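Local coordinates for protein FACT complex subunit SPT16 (Ashbya gossypii, PDB 6A8M) that probably serves, as part of the FACT complex, as a histone chaperone that reorganises nucleosomes during transcription, replication and repair of DNA, at residues S32-L37 / L65-K70; C73-S78 / I102-S107; Q186-G191 / C291-K296; D193-L198 / R230-L235; T214-S219 / S276-L281. One frame throughout, in Å; residues are numbered along the deposited sequence.

Contact 1 (S32-L37 / L65-K70)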
# COMPACT_ATOMS: atom_id res chain seq x y z
N SER A 32 2.52 23.51 -11.94
CA SER A 32 3.75 23.03 -11.32
C SER A 32 3.33 22.21 -10.11
O SER A 32 2.19 22.28 -9.67
CB SER A 32 4.68 24.17 -10.91
OG SER A 32 4.09 25.03 -9.94
N LEU A 33 4.28 21.45 -9.57
CA LEU A 33 4.07 20.61 -8.40
C LEU A 33 5.12 20.97 -7.36
O LEU A 33 6.27 21.23 -7.72
CB LEU A 33 4.20 19.13 -8.73
CG LEU A 33 3.35 18.57 -9.87
CD1 LEU A 33 3.61 17.10 -10.05
CD2 LEU A 33 1.86 18.85 -9.57
N VAL A 34 4.73 20.98 -6.08
CA VAL A 34 5.70 21.13 -4.99
C VAL A 34 5.41 20.09 -3.91
O VAL A 34 4.29 20.03 -3.38
CB VAL A 34 5.68 22.54 -4.37
CG1 VAL A 34 6.76 22.63 -3.30
CG2 VAL A 34 5.90 23.63 -5.46
N PHE A 35 6.43 19.30 -3.56
CA PHE A 35 6.35 18.29 -2.50
C PHE A 35 7.45 18.55 -1.49
O PHE A 35 8.62 18.70 -1.87
CB PHE A 35 6.49 16.87 -3.08
CG PHE A 35 5.49 16.56 -4.15
CD1 PHE A 35 4.22 16.16 -3.80
CD2 PHE A 35 5.80 16.70 -5.48
CE1 PHE A 35 3.27 15.88 -4.76
CE2 PHE A 35 4.85 16.42 -6.47
CZ PHE A 35 3.58 16.02 -6.10
N ILE A 36 7.09 18.58 -0.20
CA ILE A 36 8.04 18.95 0.85
C ILE A 36 8.04 17.85 1.89
O ILE A 36 7.01 17.60 2.53
CB ILE A 36 7.70 20.30 1.50
CG1 ILE A 36 7.26 21.33 0.45
CG2 ILE A 36 8.91 20.81 2.29
CD1 ILE A 36 5.77 21.32 0.19
N LEU A 37 9.19 17.22 2.09
CA LEU A 37 9.32 16.17 3.09
C LEU A 37 10.10 16.75 4.25
O LEU A 37 11.22 17.24 4.07
CB LEU A 37 10.02 14.94 2.50
CG LEU A 37 9.48 13.61 3.06
CD1 LEU A 37 9.81 12.49 2.13
CD2 LEU A 37 9.99 13.33 4.49
N LEU A 65 12.93 19.12 -0.55
CA LEU A 65 11.85 19.64 -1.37
C LEU A 65 12.09 19.22 -2.82
O LEU A 65 13.20 19.31 -3.33
CB LEU A 65 11.78 21.16 -1.26
CG LEU A 65 10.64 21.85 -2.01
CD1 LEU A 65 10.31 23.18 -1.32
CD2 LEU A 65 11.01 22.10 -3.46
N ILE A 66 11.02 18.79 -3.49
CA ILE A 66 11.05 18.48 -4.90
C ILE A 66 9.93 19.26 -5.57
O ILE A 66 8.77 19.13 -5.18
CB ILE A 66 10.87 16.97 -5.16
CG1 ILE A 66 11.91 16.15 -4.39
CG2 ILE A 66 10.84 16.68 -6.68
CD1 ILE A 66 11.67 14.62 -4.45
N ALA A 67 10.27 20.06 -6.57
CA ALA A 67 9.28 20.78 -7.35
C ALA A 67 9.43 20.40 -8.81
O ALA A 67 10.55 20.25 -9.30
CB ALA A 67 9.41 22.29 -7.18
N VAL A 68 8.30 20.25 -9.50
CA VAL A 68 8.29 19.74 -10.88
C VAL A 68 7.62 20.76 -11.78
O VAL A 68 6.59 21.34 -11.42
CB VAL A 68 7.57 18.38 -10.99
CG1 VAL A 68 7.79 17.82 -12.37
CG2 VAL A 68 8.07 17.38 -9.91
N PHE A 69 8.21 20.97 -12.97
CA PHE A 69 7.73 21.92 -13.97
C PHE A 69 7.79 21.26 -15.34
O PHE A 69 8.40 20.20 -15.51
CB PHE A 69 8.58 23.20 -13.98
CG PHE A 69 8.78 23.81 -12.63
CD1 PHE A 69 9.81 23.38 -11.81
CD2 PHE A 69 7.96 24.84 -12.20
CE1 PHE A 69 9.99 23.95 -10.55
CE2 PHE A 69 8.15 25.41 -10.96
CZ PHE A 69 9.15 24.97 -10.14
N LYS A 70 7.18 21.91 -16.34
CA LYS A 70 7.32 21.41 -17.71
C LYS A 70 8.78 21.25 -18.11
O LYS A 70 9.17 20.24 -18.71
CB LYS A 70 6.61 22.34 -18.70
CG LYS A 70 6.93 21.99 -20.17
CD LYS A 70 6.19 22.85 -21.20
CE LYS A 70 6.72 22.49 -22.61
NZ LYS A 70 6.00 23.10 -23.76
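Strands 32-37 and 65-68 run antiparallel, their axes 4.5 Å apart at closest and their directions at 171°, with Leu33-Val68 and Phe35-Ile66 as hydrogen-bonded pairs alternating with the non-hydrogen-bonded pairs Val34-Ala67 and Ile36-Leu65. Each hydrogen-bonded pair closes a two-bond ring; in the second, Phe35 N reaches Ile66 O at 2.9 Å and Ile66 N returns to Phe35 O at 2.9 Å. On the face carrying Val34, Ile36, Leu65 and Ala67, the Leu65 side chain does most of the touching. Its CG stands anti to the backbone N (chi1 -177°), and its CD1 meets Ile36 CG1 at 4.0 Å and Val34 CG1 at 4.1 Å. Ile36 runs alongside it. An alanine in place of Leu65 would probably open a gap beside Val34 and Ile36, leaving both without their CD1 partner. Val34 turns its other methyl, CG2, to Ala67 CB at 4.1 Å. Beyond Leu33 and Val68, Ser32 CB packs against Phe69 CD2 at 3.6 Å. Trp148 and Leu121, from two helices, cover the face of Leu65, whereas Phe35 and Ile66 on the other meet helix 48-57. Helices on both faces of a central mixed sheet give the alpha/beta architecture of the Spt16 N-terminal lobe.

Contact 2 (C73-S78 / I102-S107)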
# COMPACT_ATOMS: atom_id res chain seq x y z
N CYS A 73 13.04 20.37 -12.95
CA CYS A 73 12.75 19.91 -11.60
C CYS A 73 13.78 20.54 -10.68
O CYS A 73 14.95 20.64 -11.05
CB CYS A 73 12.79 18.37 -11.52
SG CYS A 73 12.76 17.67 -9.87
N VAL A 74 13.33 21.01 -9.52
CA VAL A 74 14.22 21.54 -8.50
C VAL A 74 14.16 20.60 -7.31
O VAL A 74 13.06 20.27 -6.84
CB VAL A 74 13.83 22.98 -8.09
CG1 VAL A 74 14.74 23.45 -6.94
CG2 VAL A 74 13.93 23.92 -9.27
N VAL A 75 15.32 20.17 -6.83
CA VAL A 75 15.44 19.40 -5.60
C VAL A 75 16.27 20.24 -4.63
O VAL A 75 17.40 20.62 -4.95
CB VAL A 75 16.11 18.04 -5.84
CG1 VAL A 75 16.20 17.25 -4.56
CG2 VAL A 75 15.37 17.27 -6.92
N ILE A 76 15.71 20.53 -3.46
CA ILE A 76 16.43 21.20 -2.38
C ILE A 76 16.73 20.14 -1.34
O ILE A 76 15.80 19.55 -0.77
CB ILE A 76 15.62 22.35 -1.76
CG1 ILE A 76 15.21 23.37 -2.82
CG2 ILE A 76 16.41 23.01 -0.59
CD1 ILE A 76 14.30 24.48 -2.29
N THR A 77 18.00 19.87 -1.11
CA THR A 77 18.37 18.80 -0.19
C THR A 77 19.81 19.01 0.26
O THR A 77 20.53 19.86 -0.26
CB THR A 77 18.18 17.42 -0.84
OG1 THR A 77 18.14 16.41 0.18
CG2 THR A 77 19.31 17.11 -1.84
N SER A 78 20.21 18.23 1.25
CA SER A 78 21.50 18.46 1.90
C SER A 78 22.65 18.05 1.00
O SER A 78 22.49 17.31 0.02
CB SER A 78 21.57 17.67 3.21
OG SER A 78 21.58 16.29 2.92
N ILE A 102 17.20 19.21 -14.45
CA ILE A 102 17.10 19.04 -13.00
C ILE A 102 18.16 19.90 -12.35
O ILE A 102 19.34 19.84 -12.72
CB ILE A 102 17.29 17.57 -12.61
CG1 ILE A 102 16.23 16.67 -13.26
CG2 ILE A 102 17.28 17.40 -11.08
CD1 ILE A 102 16.56 15.19 -13.10
N GLU A 103 17.76 20.70 -11.36
CA GLU A 103 18.69 21.50 -10.57
C GLU A 103 18.70 20.99 -9.14
O GLU A 103 17.64 20.84 -8.52
CB GLU A 103 18.29 22.98 -10.59
CG GLU A 103 18.12 23.53 -11.98
CD GLU A 103 17.81 25.01 -11.98
OE1 GLU A 103 17.40 25.51 -13.05
OE2 GLU A 103 17.97 25.66 -10.94
N LEU A 104 19.90 20.71 -8.62
CA LEU A 104 20.08 20.35 -7.22
C LEU A 104 20.52 21.61 -6.49
O LEU A 104 21.64 22.10 -6.69
CB LEU A 104 21.11 19.24 -7.07
CG LEU A 104 20.80 18.02 -7.93
CD1 LEU A 104 21.91 16.98 -7.87
CD2 LEU A 104 19.50 17.43 -7.47
N TRP A 105 19.64 22.15 -5.65
CA TRP A 105 19.99 23.25 -4.76
C TRP A 105 20.39 22.67 -3.41
O TRP A 105 19.58 21.99 -2.76
CB TRP A 105 18.82 24.22 -4.61
CG TRP A 105 18.32 24.86 -5.89
CD1 TRP A 105 18.83 24.72 -7.16
CD2 TRP A 105 17.18 25.71 -6.02
NE1 TRP A 105 18.07 25.44 -8.07
CE2 TRP A 105 17.05 26.06 -7.39
CE3 TRP A 105 16.24 26.21 -5.11
CZ2 TRP A 105 16.04 26.89 -7.86
CZ3 TRP A 105 15.23 27.03 -5.58
CH2 TRP A 105 15.13 27.36 -6.94
N GLN A 106 21.61 22.95 -2.96
CA GLN A 106 22.10 22.38 -1.71
C GLN A 106 21.55 23.19 -0.54
O GLN A 106 21.75 24.40 -0.48
CB GLN A 106 23.62 22.38 -1.74
CG GLN A 106 24.31 21.66 -0.62
CD GLN A 106 25.82 21.67 -0.82
OE1 GLN A 106 26.55 22.44 -0.18
NE2 GLN A 106 26.29 20.83 -1.74
N SER A 107 20.83 22.54 0.37
CA SER A 107 20.33 23.21 1.56
C SER A 107 21.46 23.41 2.57
O SER A 107 22.57 22.89 2.43
CB SER A 107 19.20 22.39 2.19
OG SER A 107 19.69 21.19 2.76
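Val74 sets one methyl squarely over the indole of Trp105: CG1 lies 3.4 Å from the centroid of the six-membered ring and only 11° off its normal, a CH-pi contact centred on the face. The two side chains point obliquely past each other, and Val74 CG2 touches the same ring near CZ2. Ile76 meets the indole farther along, its CG1 3.8 Å from Trp105 CE3. The indole is also held at its rim. Trp105 NE1 donates to Glu103 OE2 at 2.9 Å, the carboxylate oxygen lying in the ring plane and using its anti lone pair. Glu103 CG is anti to the carbonyl carbon (chi1 -53°), and the chain runs extended beyond it to the indole N-H two residues on. Its other oxygen, OE1, forms a salt bridge with Arg124, which also packs on Val74 and Trp105. On the reverse face Val75 and Leu104 run abreast from the sheet, with Val75 CB 3.8 Å from Leu104 CD2. Beneath the side chains the strands run parallel, 18° apart in direction, and five backbone bonds alternate between them, among them Glu103 N to Cys73 O at 2.8 Å. Helix 79-95 connects strands 72-77 and 101-106 along the chain in a beta-alpha-beta unit; that helix packs on the face of Ile102 and Gln106, helix 113-128 covers the face of Val74, Ile76 and Trp105, and strand 64-68 borders 72-77 on its other side.

Contact 3 (Q186-G191 / C291-K296)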
# COMPACT_ATOMS: atom_id res chain seq x y z
N GLN A 186 5.98 -9.72 -5.50
CA GLN A 186 5.98 -11.17 -5.29
C GLN A 186 6.81 -11.56 -4.08
O GLN A 186 6.44 -12.47 -3.32
CB GLN A 186 6.46 -11.90 -6.55
CG GLN A 186 6.50 -13.43 -6.38
CD GLN A 186 5.12 -14.07 -6.22
OE1 GLN A 186 4.52 -14.53 -7.20
NE2 GLN A 186 4.64 -14.15 -4.96
N VAL A 187 7.95 -10.89 -3.87
CA VAL A 187 8.75 -11.17 -2.68
C VAL A 187 7.93 -10.86 -1.44
O VAL A 187 7.82 -11.68 -0.52
CB VAL A 187 10.06 -10.35 -2.69
CG1 VAL A 187 10.81 -10.54 -1.37
CG2 VAL A 187 10.97 -10.77 -3.86
N SER A 188 7.34 -9.67 -1.41
CA SER A 188 6.51 -9.26 -0.28
C SER A 188 5.40 -10.27 -0.01
O SER A 188 5.15 -10.65 1.14
CB SER A 188 5.90 -7.89 -0.58
OG SER A 188 5.06 -7.50 0.49
N SER A 189 4.70 -10.69 -1.07
CA SER A 189 3.59 -11.62 -0.92
C SER A 189 4.06 -12.96 -0.37
O SER A 189 3.37 -13.56 0.47
CB SER A 189 2.87 -11.83 -2.27
OG SER A 189 2.21 -10.63 -2.69
N ARG A 190 5.21 -13.44 -0.83
CA ARG A 190 5.71 -14.69 -0.26
C ARG A 190 6.07 -14.50 1.20
O ARG A 190 5.84 -15.38 2.03
CB ARG A 190 6.91 -15.21 -1.05
CG ARG A 190 7.38 -16.61 -0.57
CD ARG A 190 6.39 -17.68 -0.96
NE ARG A 190 6.36 -17.84 -2.42
CZ ARG A 190 7.28 -18.50 -3.13
NH1 ARG A 190 8.31 -19.08 -2.53
NH2 ARG A 190 7.16 -18.58 -4.45
N GLY A 191 6.58 -13.31 1.56
CA GLY A 191 6.75 -13.00 2.97
C GLY A 191 5.44 -13.06 3.74
O GLY A 191 5.37 -13.65 4.82
N CYS A 291 -2.42 -10.58 7.70
CA CYS A 291 -1.13 -9.94 7.86
C CYS A 291 -0.67 -9.48 6.50
O CYS A 291 -1.12 -9.96 5.46
CB CYS A 291 -0.11 -10.86 8.54
SG CYS A 291 0.35 -12.28 7.61
N GLY A 292 0.20 -8.48 6.53
CA GLY A 292 0.65 -7.86 5.30
C GLY A 292 2.07 -7.37 5.46
O GLY A 292 2.39 -6.75 6.47
N ILE A 293 2.90 -7.61 4.46
CA ILE A 293 4.33 -7.39 4.51
C ILE A 293 4.68 -6.31 3.49
O ILE A 293 3.94 -6.09 2.53
CB ILE A 293 5.07 -8.71 4.21
CG1 ILE A 293 4.98 -9.64 5.43
CG2 ILE A 293 6.53 -8.50 3.77
CD1 ILE A 293 5.90 -9.23 6.56
N ARG A 294 5.78 -5.60 3.73
CA ARG A 294 6.38 -4.74 2.73
C ARG A 294 7.77 -5.28 2.40
O ARG A 294 8.53 -5.66 3.30
CB ARG A 294 6.51 -3.26 3.19
CG ARG A 294 5.21 -2.57 3.59
CD ARG A 294 5.41 -1.04 3.71
NE ARG A 294 6.58 -0.70 4.52
CZ ARG A 294 6.54 -0.25 5.78
NH1 ARG A 294 5.38 -0.05 6.40
NH2 ARG A 294 7.68 0.02 6.41
N TYR A 295 8.09 -5.33 1.12
CA TYR A 295 9.47 -5.58 0.70
C TYR A 295 9.90 -4.46 -0.22
O TYR A 295 9.28 -4.23 -1.26
CB TYR A 295 9.64 -6.91 0.00
CG TYR A 295 11.08 -7.13 -0.31
CD1 TYR A 295 12.00 -7.32 0.72
CD2 TYR A 295 11.54 -7.11 -1.60
CE1 TYR A 295 13.35 -7.50 0.44
CE2 TYR A 295 12.88 -7.31 -1.89
CZ TYR A 295 13.78 -7.49 -0.87
OH TYR A 295 15.12 -7.68 -1.15
N LYS A 296 10.99 -3.79 0.15
CA LYS A 296 11.44 -2.57 -0.53
C LYS A 296 10.26 -1.64 -0.80
O LYS A 296 10.12 -1.07 -1.89
CB LYS A 296 12.19 -2.90 -1.82
CG LYS A 296 13.52 -3.58 -1.52
CD LYS A 296 14.35 -3.80 -2.80
CE LYS A 296 15.11 -2.55 -3.21
NZ LYS A 296 16.28 -2.90 -4.09
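Val187 lays its CG1 methyl over one face of the Tyr295 ring, 3.7 Å from the centroid and 20° off the normal, in a CH-pi contact shifted toward CD2, its nearest ring atom at 3.5 Å. The opposite face carries CG of Lys296, so the ring is sandwiched between aliphatic groups. Tyr295 points toward the helix from CB, and its CG stands anti to the backbone N (chi1 -176°). The ring's hydroxyl reaches the backbone N of Asp250 in a hydrogen bond. A serine in place of Tyr295 would probably leave the Val187 methyl without its aromatic cover and Asp250 N without that acceptor. Next to Val187 on the helix, Ser188 OG lies 2.7 Å from Ile293 O; its hydrogen bonds are with Ser300 OG and Tyr298 O, so this buried hydroxyl is gripped from beyond the two segments. Ser188 CB rests 3.9 Å from Tyr295 CB. Ile293 closes the other end, its CG1 3.8 Å from the backbone C of Gly191, which has no side chain to intervene. The helix segment 186-191 and strand segment 293-295 run at 147°. Strand 254-256 pairs antiparallel with strand 285-295, its Leu254 and Trp256 touching Ile293, and strand 298-308 also pairs with it.

Contact 4 (D193-L198 / R230-L235)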
# COMPACT_ATOMS: atom_id res chain seq x y z
N ASP A 193 2.83 -14.83 3.03
CA ASP A 193 2.58 -16.27 3.15
C ASP A 193 3.30 -16.87 4.35
O ASP A 193 2.72 -17.65 5.11
CB ASP A 193 3.04 -17.00 1.89
CG ASP A 193 2.08 -16.90 0.72
OD1 ASP A 193 0.92 -16.45 0.89
OD2 ASP A 193 2.51 -17.29 -0.39
N LYS A 194 4.60 -16.56 4.50
CA LYS A 194 5.38 -17.19 5.57
C LYS A 194 4.85 -16.81 6.94
O LYS A 194 4.81 -17.65 7.85
CB LYS A 194 6.85 -16.77 5.48
CG LYS A 194 7.56 -17.27 4.25
CD LYS A 194 7.53 -18.77 4.22
CE LYS A 194 8.66 -19.29 3.40
NZ LYS A 194 8.72 -20.77 3.52
N PHE A 195 4.49 -15.55 7.11
CA PHE A 195 3.97 -15.09 8.40
C PHE A 195 2.56 -15.59 8.65
O PHE A 195 2.21 -15.88 9.81
CB PHE A 195 4.09 -13.57 8.49
CG PHE A 195 5.50 -13.13 8.75
CD1 PHE A 195 6.02 -13.23 10.03
CD2 PHE A 195 6.33 -12.73 7.73
CE1 PHE A 195 7.35 -12.90 10.30
CE2 PHE A 195 7.65 -12.39 7.98
CZ PHE A 195 8.16 -12.47 9.26
N MET A 196 1.72 -15.73 7.61
CA MET A 196 0.43 -16.37 7.83
C MET A 196 0.61 -17.82 8.28
O MET A 196 -0.11 -18.30 9.17
CB MET A 196 -0.44 -16.29 6.57
CG MET A 196 -1.87 -16.85 6.76
SD MET A 196 -2.79 -16.08 8.13
CE MET A 196 -3.20 -14.50 7.41
N ASN A 197 1.59 -18.52 7.70
CA ASN A 197 1.89 -19.88 8.17
C ASN A 197 2.28 -19.88 9.64
O ASN A 197 1.82 -20.74 10.40
CB ASN A 197 3.01 -20.51 7.35
CG ASN A 197 3.37 -21.90 7.87
OD1 ASN A 197 2.55 -22.81 7.78
ND2 ASN A 197 4.55 -22.04 8.47
N LEU A 198 3.15 -18.96 10.05
CA LEU A 198 3.57 -18.88 11.45
C LEU A 198 2.38 -18.57 12.33
O LEU A 198 2.24 -19.12 13.43
CB LEU A 198 4.61 -17.79 11.65
CG LEU A 198 6.05 -18.01 11.26
CD1 LEU A 198 6.80 -16.72 11.55
CD2 LEU A 198 6.66 -19.18 12.04
N ARG A 230 17.90 -13.80 11.92
CA ARG A 230 18.46 -15.08 11.46
C ARG A 230 17.40 -15.98 10.86
O ARG A 230 17.68 -16.75 9.94
CB ARG A 230 19.18 -15.77 12.61
CG ARG A 230 20.40 -14.98 13.06
CD ARG A 230 20.82 -15.40 14.42
NE ARG A 230 21.70 -14.40 15.00
CZ ARG A 230 23.02 -14.37 14.82
NH1 ARG A 230 23.61 -15.30 14.07
NH2 ARG A 230 23.74 -13.42 15.40
N PHE A 231 16.16 -15.87 11.35
CA PHE A 231 15.04 -16.51 10.69
C PHE A 231 14.81 -15.91 9.31
O PHE A 231 14.59 -16.64 8.34
CB PHE A 231 13.79 -16.36 11.55
CG PHE A 231 12.50 -16.47 10.78
CD1 PHE A 231 12.10 -17.69 10.26
CD2 PHE A 231 11.67 -15.37 10.62
CE1 PHE A 231 10.91 -17.79 9.55
CE2 PHE A 231 10.48 -15.48 9.91
CZ PHE A 231 10.11 -16.70 9.39
N LEU A 232 14.88 -14.58 9.21
CA LEU A 232 14.67 -13.92 7.92
C LEU A 232 15.74 -14.31 6.91
O LEU A 232 15.44 -14.53 5.74
CB LEU A 232 14.63 -12.41 8.09
CG LEU A 232 13.49 -11.74 8.85
CD1 LEU A 232 13.62 -10.23 8.67
CD2 LEU A 232 12.14 -12.21 8.35
N LYS A 233 17.00 -14.42 7.36
CA LYS A 233 18.08 -14.81 6.46
C LYS A 233 17.78 -16.13 5.78
O LYS A 233 18.10 -16.32 4.59
CB LYS A 233 19.41 -14.91 7.22
CG LYS A 233 20.30 -13.68 7.15
CD LYS A 233 20.19 -12.84 8.42
CE LYS A 233 20.83 -11.47 8.26
NZ LYS A 233 20.57 -10.59 9.45
N LYS A 234 17.17 -17.06 6.50
CA LYS A 234 16.91 -18.39 5.96
C LYS A 234 15.77 -18.42 4.97
O LYS A 234 15.52 -19.47 4.37
CB LYS A 234 16.61 -19.36 7.10
CG LYS A 234 17.82 -19.67 7.94
CD LYS A 234 17.33 -20.01 9.33
CE LYS A 234 18.12 -21.07 9.99
NZ LYS A 234 17.43 -21.36 11.29
N LEU A 235 15.07 -17.30 4.79
CA LEU A 235 14.06 -17.20 3.75
C LEU A 235 14.67 -16.95 2.39
O LEU A 235 13.95 -17.06 1.39
CB LEU A 235 13.09 -16.07 4.06
CG LEU A 235 12.23 -16.20 5.32
CD1 LEU A 235 11.35 -15.00 5.46
CD2 LEU A 235 11.42 -17.47 5.25
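Phe231 turns its edge toward the face of Phe195 in an offset edge-to-face pair, the ring centroids 5.9 Å apart and the planes at 86°. The closest atoms are Phe195 CZ and Phe231 CE2 at 3.9 Å, with CZ lying near the plane of the Phe231 ring. Leu232 touches the same CZ from another direction: its CD2 comes to 4.1 Å at the edge of the Phe195 ring, the two side chains at about a right angle. Leu198 and Phe231 meet tip to tip, Leu198 CD1 standing 4.0 Å from Phe231 CZ. Phe231 CG is anti to its backbone N (chi1 157°), which starts the ring out toward helix 179-208. At the other end of the contact Lys194 and Leu235 pass alongside, running opposite ways, and the lysine's aliphatic part does the touching, CE at 3.8 Å from Leu235 CD2. This is apolar packing of the short helix 229-233 and the turn after it against the long helix 179-208, within the M24 peptidase-like domain, and no hydrogen bond crosses between the two segments. Chi2 of -60° bends the Lys194 chain, placing CD, and NZ at the far end forms a salt bridge with Glu238 of helix 236-239. Leu232 is backed by Val251. Phe195 also has a second aromatic neighbour, Trp256, which meets it edge-to-face, and it touches Cys291 and Ile293 of strand 285-295.

Contact 5 (T214-S219 / S276-L281)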
# COMPACT_ATOMS: atom_id res chain seq x y z
N THR A 214 -5.30 -13.17 24.84
CA THR A 214 -6.15 -12.34 24.00
C THR A 214 -5.69 -12.41 22.55
O THR A 214 -4.55 -12.77 22.25
CB THR A 214 -6.12 -10.88 24.45
OG1 THR A 214 -4.83 -10.30 24.17
CG2 THR A 214 -6.46 -10.75 25.95
N ASP A 215 -6.61 -12.05 21.66
CA ASP A 215 -6.29 -11.93 20.25
C ASP A 215 -5.10 -11.00 20.02
O ASP A 215 -4.21 -11.30 19.20
CB ASP A 215 -7.51 -11.39 19.49
CG ASP A 215 -8.63 -12.41 19.38
OD1 ASP A 215 -8.41 -13.60 19.67
OD2 ASP A 215 -9.74 -11.97 19.02
N ALA A 216 -5.05 -9.88 20.74
CA ALA A 216 -4.00 -8.89 20.52
C ALA A 216 -2.64 -9.39 21.01
O ALA A 216 -1.61 -9.11 20.38
CB ALA A 216 -4.39 -7.57 21.19
N LYS A 217 -2.61 -10.14 22.10
CA LYS A 217 -1.35 -10.73 22.55
C LYS A 217 -0.83 -11.74 21.54
O LYS A 217 0.37 -11.77 21.23
CB LYS A 217 -1.54 -11.38 23.91
CG LYS A 217 -0.30 -12.05 24.47
CD LYS A 217 0.84 -11.06 24.60
CE LYS A 217 2.08 -11.74 25.14
NZ LYS A 217 3.28 -10.88 25.02
N LEU A 218 -1.72 -12.58 21.01
CA LEU A 218 -1.31 -13.55 20.01
C LEU A 218 -0.78 -12.87 18.75
O LEU A 218 0.25 -13.28 18.21
CB LEU A 218 -2.50 -14.46 19.67
CG LEU A 218 -2.27 -15.55 18.64
CD1 LEU A 218 -1.18 -16.50 19.10
CD2 LEU A 218 -3.58 -16.30 18.39
N SER A 219 -1.47 -11.83 18.26
CA SER A 219 -0.98 -11.20 17.04
C SER A 219 0.32 -10.46 17.31
O SER A 219 1.18 -10.38 16.43
CB SER A 219 -2.02 -10.26 16.42
OG SER A 219 -2.25 -9.10 17.22
N SER A 276 -6.63 -5.92 15.92
CA SER A 276 -6.87 -7.13 16.70
C SER A 276 -7.84 -6.83 17.83
O SER A 276 -7.83 -5.74 18.42
CB SER A 276 -5.57 -7.68 17.30
OG SER A 276 -4.77 -8.33 16.32
N SER A 277 -8.67 -7.81 18.14
CA SER A 277 -9.55 -7.68 19.29
C SER A 277 -8.73 -7.71 20.57
O SER A 277 -7.64 -8.27 20.62
CB SER A 277 -10.59 -8.81 19.31
OG SER A 277 -11.30 -8.88 18.09
N GLU A 278 -9.28 -7.11 21.63
CA GLU A 278 -8.65 -7.08 22.94
C GLU A 278 -9.16 -8.19 23.86
O GLU A 278 -8.75 -8.25 25.04
CB GLU A 278 -8.88 -5.71 23.60
CG GLU A 278 -8.32 -4.55 22.81
CD GLU A 278 -6.80 -4.55 22.76
OE1 GLU A 278 -6.18 -5.15 23.66
OE2 GLU A 278 -6.23 -3.96 21.82
N THR A 279 -10.05 -9.04 23.37
CA THR A 279 -10.73 -10.04 24.19
C THR A 279 -10.05 -11.40 24.05
O THR A 279 -9.27 -11.64 23.13
CB THR A 279 -12.20 -10.14 23.78
OG1 THR A 279 -12.26 -10.34 22.36
CG2 THR A 279 -12.92 -8.83 24.11
N GLN A 280 -10.40 -12.30 24.97
CA GLN A 280 -9.82 -13.64 25.01
C GLN A 280 -9.93 -14.37 23.68
O GLN A 280 -10.93 -14.26 22.96
CB GLN A 280 -10.50 -14.47 26.11
CG GLN A 280 -10.30 -15.98 25.98
CD GLN A 280 -8.91 -16.45 26.36
OE1 GLN A 280 -8.20 -15.81 27.16
NE2 GLN A 280 -8.49 -17.58 25.78
N LEU A 281 -8.87 -15.09 23.33
CA LEU A 281 -8.91 -15.96 22.16
C LEU A 281 -10.03 -16.98 22.32
O LEU A 281 -10.08 -17.71 23.31
CB LEU A 281 -7.56 -16.65 22.01
CG LEU A 281 -7.40 -17.75 20.96
CD1 LEU A 281 -7.68 -17.22 19.59
CD2 LEU A 281 -5.97 -18.29 21.03
O HOH W 1 -11.70 -12.48 20.77
O HOH W 2 -12.87 -10.84 18.58
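Asp215 opens helix 215-224 against the loop 276-281, its backbone N-H donating to Thr279 O at 3.1 Å, 164° at the hydrogen. Thr214 is the N-cap of this helix in the M24 peptidase-like domain: its OG1 accepts from Lys217 N at 3.0 Å. That hydroxyl sits between the backbone N and the carbonyl carbon (chi1 69°), which leaves CG2 anti to the carbonyl carbon and 3.5 Å from Glu278 O. The first turn therefore has one N-H taken by the loop and another by the cap. The Asp215 carboxylate is buried and shared among several partners. Its OD1 is hydrogen-bonded to Ser264 OG, and OD2 is hydrogen-bonded to a water 2.7 Å away, which also bonds Thr279 OG1. A second water bridges more loosely, with a weak bond to OD2 and a short one to Ser277 OG. Proximity to the helix N-terminus would probably also stabilise the negative charge. Carbon atoms also border the carboxylate, Ser277 CB standing 3.3 Å from OD2 of Asp215, while the side chain of Leu281 crosses it at about a right angle. Leu281 also meets Leu218, and both pack on helix 179-208 through Leu203. Gln280 folds back, its NE2 donating to Leu281 O on a lone pair in the carbonyl plane and its OE1 accepting from Ile213 N. Farther along the helix a serine pair joins the two segments, and there Ser276 OG, which itself takes the N-H of Ile262, donates to Ser219 OG at 2.8 Å.

Overall arrangement
The five contacts divide between two parts of the chain. Contacts 1 and 2 come first in sequence, with centres about 10 Å apart, and belong to one mixed sheet of the N-terminal lobe; adjacent strands 64-68 and 72-77 join them through backbone bonds. Contacts 3, 4 and 5 follow in the peptidase-like part, with contact 3 about 30 Å from contact 1, centre to centre. Contacts 3 and 4 share helix 179-208, have centres about 11 Å apart and touch where Phe195 packs on Ile293. Contact 5, its centre about 22 Å from that of contact 4, uses the next helix, 215-224; its segments alternate with those of contact 4. Both lie within the span bridged by contact 3.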